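Local coordinates for cytosolic phospholipase A2 delta (Homo sapiens, PDB 5IZ5), which hydrolyses glycerophospholipids at the sn-2 position in a calcium-dependent way, releasing a free fatty acid, with a preference for linoleic acid, at residues L154-K158 / V159-R163; T627-Y631 / Q632-M636; T690-Y693 / C694-R697. The protein carries 3 engineered substitutions. One frame throughout, in Å; residues are numbered along the deposited sequence.

Contact 1 (L154-K158 / V159-R163)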
ATOM      1  N   LEU B 154       1.535  21.247 -15.519  1.00 50.01           N
ATOM      2  CA  LEU B 154       1.063  20.153 -14.673  1.00 48.53           C
ATOM      3  C   LEU B 154       1.164  18.809 -15.382  1.00 49.21           C
ATOM      4  O   LEU B 154       1.167  18.760 -16.609  1.00 49.87           O
ATOM      5  CB  LEU B 154      -0.402  20.377 -14.319  1.00 47.04           C
ATOM      6  CG  LEU B 154      -0.819  21.700 -13.688  1.00 46.39           C
ATOM      7  CD1 LEU B 154      -2.326  21.725 -13.522  1.00 45.92           C
ATOM      8  CD2 LEU B 154      -0.123  21.898 -12.353  1.00 47.45           C
ATOM      9  N   ILE B 155       1.238  17.734 -14.595  1.00 47.26           N
ATOM     10  CA  ILE B 155       1.096  16.358 -15.085  1.00 45.73           C
ATOM     11  C   ILE B 155       0.027  15.668 -14.242  1.00 45.88           C
ATOM     12  O   ILE B 155       0.113  15.701 -13.014  1.00 43.79           O
ATOM     13  CB  ILE B 155       2.411  15.558 -14.988  1.00 46.97           C
ATOM     14  CG1 ILE B 155       3.520  16.272 -15.772  1.00 48.86           C
ATOM     15  CG2 ILE B 155       2.220  14.139 -15.527  1.00 46.18           C
ATOM     16  CD1 ILE B 155       4.915  15.735 -15.514  1.00 48.67           C
ATOM     17  N   THR B 156      -0.967  15.054 -14.893  1.00 44.84           N
ATOM     18  CA  THR B 156      -2.061  14.375 -14.188  1.00 45.88           C
ATOM     19  C   THR B 156      -2.529  13.070 -14.824  1.00 45.22           C
ATOM     20  O   THR B 156      -2.296  12.826 -15.999  1.00 44.78           O
ATOM     21  CB  THR B 156      -3.347  15.210 -14.188  1.00 46.09           C
ATOM     22  OG1 THR B 156      -3.113  16.498 -14.761  1.00 50.18           O
ATOM     23  CG2 THR B 156      -3.885  15.327 -12.828  1.00 45.40           C
ATOM     24  N   ASN B 157      -3.239  12.265 -14.032  1.00 44.04           N
ATOM     25  CA  ASN B 157      -4.104  11.202 -14.544  1.00 41.62           C
ATOM     26  C   ASN B 157      -5.576  11.525 -14.231  1.00 44.01           C
ATOM     27  O   ASN B 157      -6.427  10.637 -14.234  1.00 45.03           O
ATOM     28  CB  ASN B 157      -3.728   9.848 -13.950  1.00 40.13           C
ATOM     29  CG  ASN B 157      -3.803   9.830 -12.435  1.00 37.91           C
ATOM     30  OD1 ASN B 157      -4.329  10.756 -11.811  1.00 35.55           O
ATOM     31  ND2 ASN B 157      -3.294   8.763 -11.835  1.00 35.60           N
ATOM     32  N   LYS B 158      -5.841  12.799 -13.930  1.00 44.84           N
ATOM     33  CA  LYS B 158      -7.169  13.338 -13.590  1.00 46.05           C
ATOM     34  C   LYS B 158      -7.649  13.037 -12.164  1.00 45.13           C
ATOM     35  O   LYS B 158      -8.757  13.430 -11.797  1.00 43.72           O
ATOM     36  CB  LYS B 158      -8.228  12.919 -14.618  1.00 49.13           C
ATOM     37  CG  LYS B 158      -7.902  13.334 -16.045  1.00 50.92           C
ATOM     38  CD  LYS B 158      -7.707  14.836 -16.168  1.00 54.51           C
ATOM     39  CE  LYS B 158      -7.432  15.216 -17.618  1.00 58.53           C
ATOM     40  NZ  LYS B 158      -8.125  16.458 -18.060  1.00 61.07           N
ATOM     41  N   VAL B 159      -6.827  12.364 -11.358  1.00 45.12           N
ATOM     42  CA  VAL B 159      -7.114  12.239  -9.917  1.00 44.92           C
ATOM     43  C   VAL B 159      -5.927  12.744  -9.087  1.00 43.49           C
ATOM     44  O   VAL B 159      -6.122  13.508  -8.154  1.00 42.65           O
ATOM     45  CB  VAL B 159      -7.638  10.840  -9.488  1.00 46.01           C
ATOM     46  CG1 VAL B 159      -8.025   9.990 -10.685  1.00 47.11           C
ATOM     47  CG2 VAL B 159      -6.674  10.119  -8.567  1.00 46.45           C
ATOM     48  N   ILE B 160      -4.711  12.358  -9.463  1.00 41.63           N
ATOM     49  CA  ILE B 160      -3.497  12.874  -8.848  1.00 42.59           C
ATOM     50  C   ILE B 160      -2.864  13.887  -9.789  1.00 42.94           C
ATOM     51  O   ILE B 160      -2.825  13.649 -10.990  1.00 42.85           O
ATOM     52  CB  ILE B 160      -2.473  11.735  -8.640  1.00 42.63           C
ATOM     53  CG1 ILE B 160      -2.871  10.831  -7.459  1.00 44.10           C
ATOM     54  CG2 ILE B 160      -1.050  12.260  -8.483  1.00 43.45           C
ATOM     55  CD1 ILE B 160      -2.969  11.515  -6.113  1.00 44.39           C
ATOM     56  N   VAL B 161      -2.335  14.974  -9.229  1.00 42.22           N
ATOM     57  CA  VAL B 161      -1.657  16.029  -9.977  1.00 41.90           C
ATOM     58  C   VAL B 161      -0.234  16.215  -9.460  1.00 40.99           C
ATOM     59  O   VAL B 161       0.002  16.369  -8.256  1.00 41.38           O
ATOM     60  CB  VAL B 161      -2.362  17.393  -9.825  1.00 43.32           C
ATOM     61  CG1 VAL B 161      -1.596  18.488 -10.561  1.00 43.75           C
ATOM     62  CG2 VAL B 161      -3.792  17.325 -10.336  1.00 43.57           C
ATOM     63  N   ALA B 162       0.706  16.206 -10.395  1.00 41.01           N
ATOM     64  CA  ALA B 162       2.071  16.597 -10.128  1.00 40.92           C
ATOM     65  C   ALA B 162       2.222  18.074 -10.501  1.00 43.21           C
ATOM     66  O   ALA B 162       2.096  18.461 -11.676  1.00 41.40           O
ATOM     67  CB  ALA B 162       3.016  15.736 -10.931  1.00 41.76           C
ATOM     68  N   ARG B 163       2.465  18.902  -9.488  1.00 42.57           N
ATOM     69  CA  ARG B 163       2.646  20.341  -9.685  1.00 41.18           C
ATOM     70  C   ARG B 163       3.998  20.592 -10.331  1.00 40.20           C
ATOM     71  O   ARG B 163       4.913  19.777 -10.184  1.00 38.27           O
ATOM     72  CB  ARG B 163       2.573  21.074  -8.346  1.00 41.19           C
ATOM     73  CG  ARG B 163       1.270  20.881  -7.582  1.00 41.82           C
ATOM     74  CD  ARG B 163       0.083  21.446  -8.339  1.00 43.61           C
ATOM     75  NE  ARG B 163       0.236  22.886  -8.568  1.00 43.35           N
ATOM     76  CZ  ARG B 163      -0.140  23.848  -7.722  1.00 42.16           C
ATOM     77  NH1 ARG B 163      -0.724  23.554  -6.562  1.00 42.30           N
ATOM     78  NH2 ARG B 163       0.075  25.120  -8.041  1.00 41.91           N
TER

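Contact 2 (T627-Y631 / Q632-M636)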
ATOM      1  N   THR B 627     -14.740   4.182  -7.904  1.00 54.09           N
ATOM      2  CA  THR B 627     -14.860   2.740  -7.677  1.00 53.71           C
ATOM      3  C   THR B 627     -14.274   2.361  -6.331  1.00 55.82           C
ATOM      4  O   THR B 627     -14.879   1.602  -5.584  1.00 55.44           O
ATOM      5  CB  THR B 627     -14.111   1.945  -8.749  1.00 53.97           C
ATOM      6  OG1 THR B 627     -14.666   2.231 -10.036  1.00 56.41           O
ATOM      7  CG2 THR B 627     -14.190   0.453  -8.491  1.00 55.25           C
ATOM      8  N   TRP B 628     -13.091   2.886  -6.033  1.00 53.36           N
ATOM      9  CA  TRP B 628     -12.360   2.517  -4.819  1.00 53.02           C
ATOM     10  C   TRP B 628     -12.598   3.455  -3.637  1.00 53.71           C
ATOM     11  O   TRP B 628     -12.125   3.184  -2.541  1.00 52.82           O
ATOM     12  CB  TRP B 628     -10.867   2.398  -5.135  1.00 51.86           C
ATOM     13  CG  TRP B 628     -10.629   1.353  -6.175  1.00 51.04           C
ATOM     14  CD1 TRP B 628     -10.257   1.552  -7.475  1.00 49.70           C
ATOM     15  CD2 TRP B 628     -10.802  -0.058  -6.019  1.00 50.34           C
ATOM     16  NE1 TRP B 628     -10.164   0.348  -8.129  1.00 51.07           N
ATOM     17  CE2 TRP B 628     -10.494  -0.657  -7.258  1.00 49.67           C
ATOM     18  CE3 TRP B 628     -11.178  -0.878  -4.947  1.00 51.30           C
ATOM     19  CZ2 TRP B 628     -10.552  -2.037  -7.458  1.00 50.36           C
ATOM     20  CZ3 TRP B 628     -11.234  -2.254  -5.146  1.00 50.83           C
ATOM     21  CH2 TRP B 628     -10.921  -2.817  -6.393  1.00 50.63           C
ATOM     22  N   ALA B 629     -13.355   4.533  -3.831  1.00 57.62           N
ATOM     23  CA  ALA B 629     -13.528   5.513  -2.744  1.00 60.47           C
ATOM     24  C   ALA B 629     -14.368   5.037  -1.548  1.00 63.61           C
ATOM     25  O   ALA B 629     -15.510   4.632  -1.720  1.00 63.05           O
ATOM     26  CB  ALA B 629     -14.107   6.826  -3.270  1.00 59.49           C
ATOM     27  N   ASP B 630     -13.757   5.094  -0.356  1.00 71.92           N
ATOM     28  CA  ASP B 630     -14.430   5.090   0.964  1.00 74.91           C
ATOM     29  C   ASP B 630     -15.122   6.437   1.151  1.00 79.09           C
ATOM     30  O   ASP B 630     -14.452   7.439   1.405  1.00 79.81           O
ATOM     31  CB  ASP B 630     -13.395   4.928   2.106  1.00 75.55           C
ATOM     32  CG  ASP B 630     -13.130   3.475   2.484  1.00 77.63           C
ATOM     33  OD1 ASP B 630     -12.038   2.978   2.131  1.00 71.81           O
ATOM     34  OD2 ASP B 630     -13.987   2.839   3.158  1.00 79.86           O
ATOM     35  N   TYR B 631     -16.449   6.480   1.091  1.00 81.38           N
ATOM     36  CA  TYR B 631     -17.115   7.750   0.771  1.00 82.26           C
ATOM     37  C   TYR B 631     -16.607   8.955   1.584  1.00 84.99           C
ATOM     38  O   TYR B 631     -16.016   9.904   1.034  1.00 88.10           O
ATOM     39  CB  TYR B 631     -18.640   7.651   0.916  1.00 81.25           C
ATOM     40  CG  TYR B 631     -19.323   9.012   0.965  1.00 80.22           C
ATOM     41  CD1 TYR B 631     -20.355   9.275   1.868  1.00 77.89           C
ATOM     42  CD2 TYR B 631     -18.909  10.050   0.123  1.00 80.04           C
ATOM     43  CE1 TYR B 631     -20.961  10.525   1.914  1.00 77.48           C
ATOM     44  CE2 TYR B 631     -19.503  11.301   0.168  1.00 80.10           C
ATOM     45  CZ  TYR B 631     -20.530  11.532   1.062  1.00 79.39           C
ATOM     46  OH  TYR B 631     -21.121  12.774   1.103  1.00 79.05           O
ATOM     47  N   GLN B 632     -16.838   8.898   2.891  1.00 82.32           N
ATOM     48  CA  GLN B 632     -16.761  10.092   3.748  1.00 81.79           C
ATOM     49  C   GLN B 632     -15.346  10.642   3.822  1.00 82.82           C
ATOM     50  O   GLN B 632     -15.112  11.830   3.597  1.00 82.92           O
ATOM     51  CB  GLN B 632     -17.239   9.773   5.171  1.00 80.86           C
ATOM     52  CG  GLN B 632     -18.563   8.995   5.254  1.00 79.33           C
ATOM     53  CD  GLN B 632     -19.799   9.874   5.390  1.00 81.21           C
ATOM     54  OE1 GLN B 632     -20.806   9.641   4.719  1.00 77.87           O
ATOM     55  NE2 GLN B 632     -19.740  10.872   6.269  1.00 82.14           N
ATOM     56  N   LEU B 633     -14.406   9.775   4.169  1.00 84.03           N
ATOM     57  CA  LEU B 633     -13.003  10.182   4.213  1.00 85.54           C
ATOM     58  C   LEU B 633     -12.448  10.610   2.847  1.00 86.17           C
ATOM     59  O   LEU B 633     -11.623  11.534   2.762  1.00 87.22           O
ATOM     60  CB  LEU B 633     -12.132   9.066   4.839  1.00 86.06           C
ATOM     61  CG  LEU B 633     -11.345   9.579   6.042  1.00 87.42           C
ATOM     62  CD1 LEU B 633     -11.017   8.487   7.050  1.00 87.37           C
ATOM     63  CD2 LEU B 633     -10.084  10.288   5.585  1.00 87.34           C
ATOM     64  N   ASP B 634     -12.923   9.978   1.781  1.00 83.35           N
ATOM     65  CA  ASP B 634     -12.430  10.284   0.440  1.00 80.16           C
ATOM     66  C   ASP B 634     -12.953  11.613  -0.106  1.00 78.66           C
ATOM     67  O   ASP B 634     -12.288  12.250  -0.925  1.00 77.89           O
ATOM     68  CB  ASP B 634     -12.726   9.125  -0.509  1.00 79.51           C
ATOM     69  CG  ASP B 634     -11.977   7.859  -0.119  1.00 79.37           C
ATOM     70  OD1 ASP B 634     -11.014   7.930   0.672  1.00 80.96           O
ATOM     71  OD2 ASP B 634     -12.350   6.778  -0.591  1.00 79.72           O
ATOM     72  N   SER B 635     -14.115  12.052   0.375  1.00 76.41           N
ATOM     73  CA  SER B 635     -14.616  13.400   0.025  1.00 73.52           C
ATOM     74  C   SER B 635     -13.800  14.528   0.705  1.00 71.18           C
ATOM     75  O   SER B 635     -14.056  15.710   0.461  1.00 70.61           O
ATOM     76  CB  SER B 635     -16.121  13.549   0.335  1.00 72.61           C
ATOM     77  OG  SER B 635     -16.363  13.727   1.720  1.00 73.25           O
ATOM     78  N   MET B 636     -12.827  14.153   1.543  1.00 67.02           N
ATOM     79  CA  MET B 636     -11.945  15.095   2.238  1.00 65.00           C
ATOM     80  C   MET B 636     -10.542  15.051   1.634  1.00 60.74           C
ATOM     81  O   MET B 636      -9.675  14.295   2.090  1.00 54.93           O
ATOM     82  CB  MET B 636     -11.864  14.776   3.733  1.00 69.44           C
ATOM     83  CG  MET B 636     -13.196  14.880   4.465  1.00 73.77           C
ATOM     84  SD  MET B 636     -13.899  16.544   4.510  1.00 80.86           S
ATOM     85  CE  MET B 636     -12.770  17.363   5.636  1.00 75.61           C
TER

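Contact 3 (T690-Y693 / C694-R697)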
ATOM      1  N   THR B 690     -16.678 -10.336  -1.086  1.00 58.82           N
ATOM      2  CA  THR B 690     -16.157  -9.713  -2.309  1.00 57.65           C
ATOM      3  C   THR B 690     -17.295  -9.340  -3.260  1.00 56.16           C
ATOM      4  O   THR B 690     -17.242  -8.288  -3.873  1.00 57.51           O
ATOM      5  CB  THR B 690     -14.997 -10.427  -3.067  1.00 58.00           C
ATOM      6  OG1 THR B 690     -15.348 -10.565  -4.451  1.00 58.94           O
ATOM      7  CG2 THR B 690     -14.625 -11.759  -2.495  1.00 58.48           C
ATOM      8  N   GLU B 691     -18.324 -10.180  -3.372  1.00 59.42           N
ATOM      9  CA  GLU B 691     -19.462  -9.866  -4.245  1.00 58.03           C
ATOM     10  C   GLU B 691     -20.173  -8.588  -3.796  1.00 57.18           C
ATOM     11  O   GLU B 691     -20.475  -7.721  -4.612  1.00 56.20           O
ATOM     12  CB  GLU B 691     -20.470 -11.014  -4.303  1.00 60.87           C
ATOM     13  CG  GLU B 691     -21.551 -10.766  -5.368  1.00 62.77           C
ATOM     14  CD  GLU B 691     -22.845 -10.215  -4.804  1.00 64.57           C
ATOM     15  OE1 GLU B 691     -23.347 -10.770  -3.803  1.00 67.34           O
ATOM     16  OE2 GLU B 691     -23.364  -9.226  -5.375  1.00 64.75           O
ATOM     17  N   LEU B 692     -20.456  -8.488  -2.501  1.00 59.96           N
ATOM     18  CA  LEU B 692     -21.044  -7.269  -1.930  1.00 64.04           C
ATOM     19  C   LEU B 692     -20.151  -6.061  -2.166  1.00 67.59           C
ATOM     20  O   LEU B 692     -20.621  -4.988  -2.545  1.00 67.03           O
ATOM     21  CB  LEU B 692     -21.246  -7.408  -0.416  1.00 64.78           C
ATOM     22  CG  LEU B 692     -22.661  -7.138   0.130  1.00 65.96           C
ATOM     23  CD1 LEU B 692     -22.669  -7.113   1.653  1.00 66.14           C
ATOM     24  CD2 LEU B 692     -23.219  -5.819  -0.398  1.00 65.94           C
ATOM     25  N   TYR B 693     -18.860  -6.252  -1.921  1.00 71.19           N
ATOM     26  CA  TYR B 693     -17.857  -5.212  -2.111  1.00 74.98           C
ATOM     27  C   TYR B 693     -17.880  -4.707  -3.561  1.00 73.68           C
ATOM     28  O   TYR B 693     -17.919  -3.498  -3.789  1.00 77.08           O
ATOM     29  CB  TYR B 693     -16.494  -5.783  -1.715  1.00 80.11           C
ATOM     30  CG  TYR B 693     -15.364  -4.802  -1.487  1.00 84.69           C
ATOM     31  CD1 TYR B 693     -15.234  -4.124  -0.272  1.00 86.56           C
ATOM     32  CD2 TYR B 693     -14.381  -4.611  -2.449  1.00 86.54           C
ATOM     33  CE1 TYR B 693     -14.181  -3.250  -0.042  1.00 87.88           C
ATOM     34  CE2 TYR B 693     -13.325  -3.743  -2.229  1.00 89.00           C
ATOM     35  CZ  TYR B 693     -13.229  -3.065  -1.027  1.00 88.62           C
ATOM     36  OH  TYR B 693     -12.172  -2.211  -0.824  1.00 87.08           O
ATOM     37  N   CYS B 694     -17.900  -5.633  -4.524  1.00 74.50           N
ATOM     38  CA  CYS B 694     -17.988  -5.307  -5.958  1.00 76.84           C
ATOM     39  C   CYS B 694     -19.295  -4.620  -6.311  1.00 77.55           C
ATOM     40  O   CYS B 694     -19.303  -3.686  -7.115  1.00 79.33           O
ATOM     41  CB  CYS B 694     -17.871  -6.567  -6.831  1.00 78.84           C
ATOM     42  SG  CYS B 694     -16.231  -7.305  -6.879  1.00 80.17           S
ATOM     43  N   ARG B 695     -20.399  -5.100  -5.735  1.00 78.62           N
ATOM     44  CA  ARG B 695     -21.720  -4.564  -6.060  1.00 79.67           C
ATOM     45  C   ARG B 695     -21.848  -3.121  -5.595  1.00 77.32           C
ATOM     46  O   ARG B 695     -22.393  -2.283  -6.308  1.00 73.13           O
ATOM     47  CB  ARG B 695     -22.844  -5.401  -5.432  1.00 82.22           C
ATOM     48  CG  ARG B 695     -24.189  -5.204  -6.119  1.00 82.97           C
ATOM     49  CD  ARG B 695     -25.387  -5.209  -5.177  1.00 84.75           C
ATOM     50  NE  ARG B 695     -25.367  -6.207  -4.104  1.00 86.52           N
ATOM     51  CZ  ARG B 695     -25.488  -7.524  -4.272  1.00 85.89           C
ATOM     52  NH1 ARG B 695     -25.590  -8.056  -5.487  1.00 89.61           N
ATOM     53  NH2 ARG B 695     -25.474  -8.324  -3.212  1.00 83.70           N
ATOM     54  N   ALA B 696     -21.331  -2.831  -4.405  1.00 79.86           N
ATOM     55  CA  ALA B 696     -21.347  -1.467  -3.883  1.00 82.47           C
ATOM     56  C   ALA B 696     -20.599  -0.492  -4.804  1.00 84.67           C
ATOM     57  O   ALA B 696     -20.932   0.690  -4.853  1.00 87.94           O
ATOM     58  CB  ALA B 696     -20.760  -1.431  -2.479  1.00 82.54           C
ATOM     59  N   ARG B 697     -19.608  -0.994  -5.543  1.00 85.04           N
ATOM     60  CA  ARG B 697     -18.770  -0.161  -6.406  1.00 83.57           C
ATOM     61  C   ARG B 697     -19.066  -0.310  -7.900  1.00 82.21           C
ATOM     62  O   ARG B 697     -18.305   0.185  -8.738  1.00 85.89           O
ATOM     63  CB  ARG B 697     -17.305  -0.484  -6.131  1.00 84.34           C
ATOM     64  CG  ARG B 697     -16.923  -0.232  -4.685  1.00 86.19           C
ATOM     65  CD  ARG B 697     -15.630  -0.923  -4.300  1.00 88.54           C
ATOM     66  NE  ARG B 697     -15.127  -0.366  -3.046  1.00 90.80           N
ATOM     67  CZ  ARG B 697     -15.647  -0.609  -1.845  1.00 91.86           C
ATOM     68  NH1 ARG B 697     -16.696  -1.414  -1.709  1.00 94.59           N
ATOM     69  NH2 ARG B 697     -15.115  -0.044  -0.767  1.00 92.64           N
TER

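Contact 1 (L154-K158 / V159-R163)
I155 and A162 pair across the two arms of a tight hairpin, strand 154-156 and strand 160-162. The short strand axes come within 4.7 Å and run antiparallel, at 152°. I155 and A162 form a hydrogen-bonded pair. I155 N donates to A162 O at 3.1 Å, and A162 N returns to I155 O at 2.7 Å. T156 and V161 follow as a non-hydrogen-bonded pair, their side chains on the other face of the sheet from I155 and A162. I155 CB and A162 CB meet at 4.1 Å.

N157 forms an Asx turn with V159. N157 OD1 accepts V159 N at 3.0 Å and also takes I160 N at 2.9 Å. The I160 donor lies in the carbonyl plane, while the V159 donor is tilted 28° from it. CG sits between the backbone N and the carbonyl carbon (chi1 58°), which turns the amide in over the bend. A positive phi at K158 lets the chain reverse between N157 and V159. Beyond the turn, N157 ND2 bonds Y497 O, so both ends of this amide are used.

At the open end, L154 CD2 packs against V161 CG1 at 4.1 Å. The same methyl approaches R163 NE obliquely at 3.9 Å. L154 and R163 run side by side. The R163 guanidinium makes a salt bridge with E152, and R163 NH1 bonds Q614.

Contact 2 (T627-Y631 / Q632-M636)
D630 and D634 form the tight part of this short helical turn. D634 N donates to D630 O at 3.0 Å, with an N-H...O angle of 150°. The next turn bond runs from S635 N to Y631 O at 2.9 Å. The D634 side chain points back at the loop before the turn. CG stands beside the backbone N and anti to the carbonyl carbon (chi1 -65°), which sets this general direction. A629 CB lies 3.8 Å from D634 CB. OD2 is modelled too close to A629 and the D630 backbone, so its exact place is doubtful. The other oxygen, OD1, makes a salt bridge with K496, so the buried carboxylate has a clear charged partner. D634 O also accepts a bond from Y619 OH.

The other side is looser and holds the exposed residues Y631 and Q632. The Q632 amide stands almost upright to the Y631 ring, with planes 85° apart. Q632 OE1 leads, coming within 2.9 Å of both Y631 CD1 and Y631 CE1, which is close for an oxygen against ring carbons. The Q632 chain bends at chi2 to bring the amide there. S635 CB reaches Y631 CE2 at 4.1 Å, obliquely to the ring. S635 OG donates to Q632 O at 2.9 Å, a bond back to the carbonyl three residues earlier. Q632 also touches a crystal neighbour, so its pose may owe something to the lattice.

Two short helices are joined here by a tight link: helix 623-628 ends, A629 leaves helical angles, and D630 takes the N-cap position of helix 631-634 without a capping bond from its side chain.

Contact 3 (T690-Y693 / C694-R697)
Y693 and R697 meet flat against each other at the C-terminal end of helix 685-696. The R697 guanidinium stacks on one face of the Y693 ring, with centres 3.6 Å apart and planes at 16°. This is also a cation-pi contact, since R697 CZ lies over the ring face. R697 NH1 sits toward the rim, 3.4 Å from Y693 CD1. The R697 chain is extended from CG to NE, which carries the guanidinium over the ring face.

The same NH1 donates to Y693 O at 3.2 Å. The oxygen lies at the edge of the guanidinium, in its plane. It also receives a long, weak bond from R697 N. One residue thus offers both its ring face and its carbonyl to a single arginine. The far end of Y693 is taken up as well, because Y693 OH accepts a bond from W484 NE1.

Three backbone bonds hold the turn. C694 N donates to T690 O at 2.8 Å, R695 N to E691 O at 2.9 Å, and A696 N to L692 O at 2.9 Å. T690 OG1 is an exception. It is buried here and has no polar partner in the model.

On another side of the helix, E691 and R695 form a salt bridge, with E691 OE2 a very short 2.5 Å from R695 NH1. OE2 lies over one face of the guanidinium, and the two planes are 64° apart. The pairing is thus ionic rather than a straight in-plane bond, and its closeness looks strained. E691 CG lies anti to the backbone N (chi1 -172°), and a bend at chi2 then directs the carboxylate to R695. Both residues touch a crystal neighbour.

The charge of R695 is probably balanced by E691. That of R697 is met differently, by a pi face and a carbonyl dipole, which would together limit rotation of the group.

From the N terminus, contact 1 comes first and closes the hairpin of strands 152-156 and 160-172. Contact 2 follows, closing the bend between helix 623-628 and helix 631-634. Contact 3 closes a turn at the end of helix 685-696. The three are in series; none nests in or crosses another. Contact 1 stands apart, about 18 Å from contact 2, centre to centre. Yet the hairpin of contact 1 and the helical link of contact 2 both lean on the 496-497 loop of the PLA2c region. Contacts 2 and 3 touch directly, with W628 CZ3 3.9 Å from Y693 CE2. W484 meets both aromatic residues, so strand 482-487 joins the two helical regions.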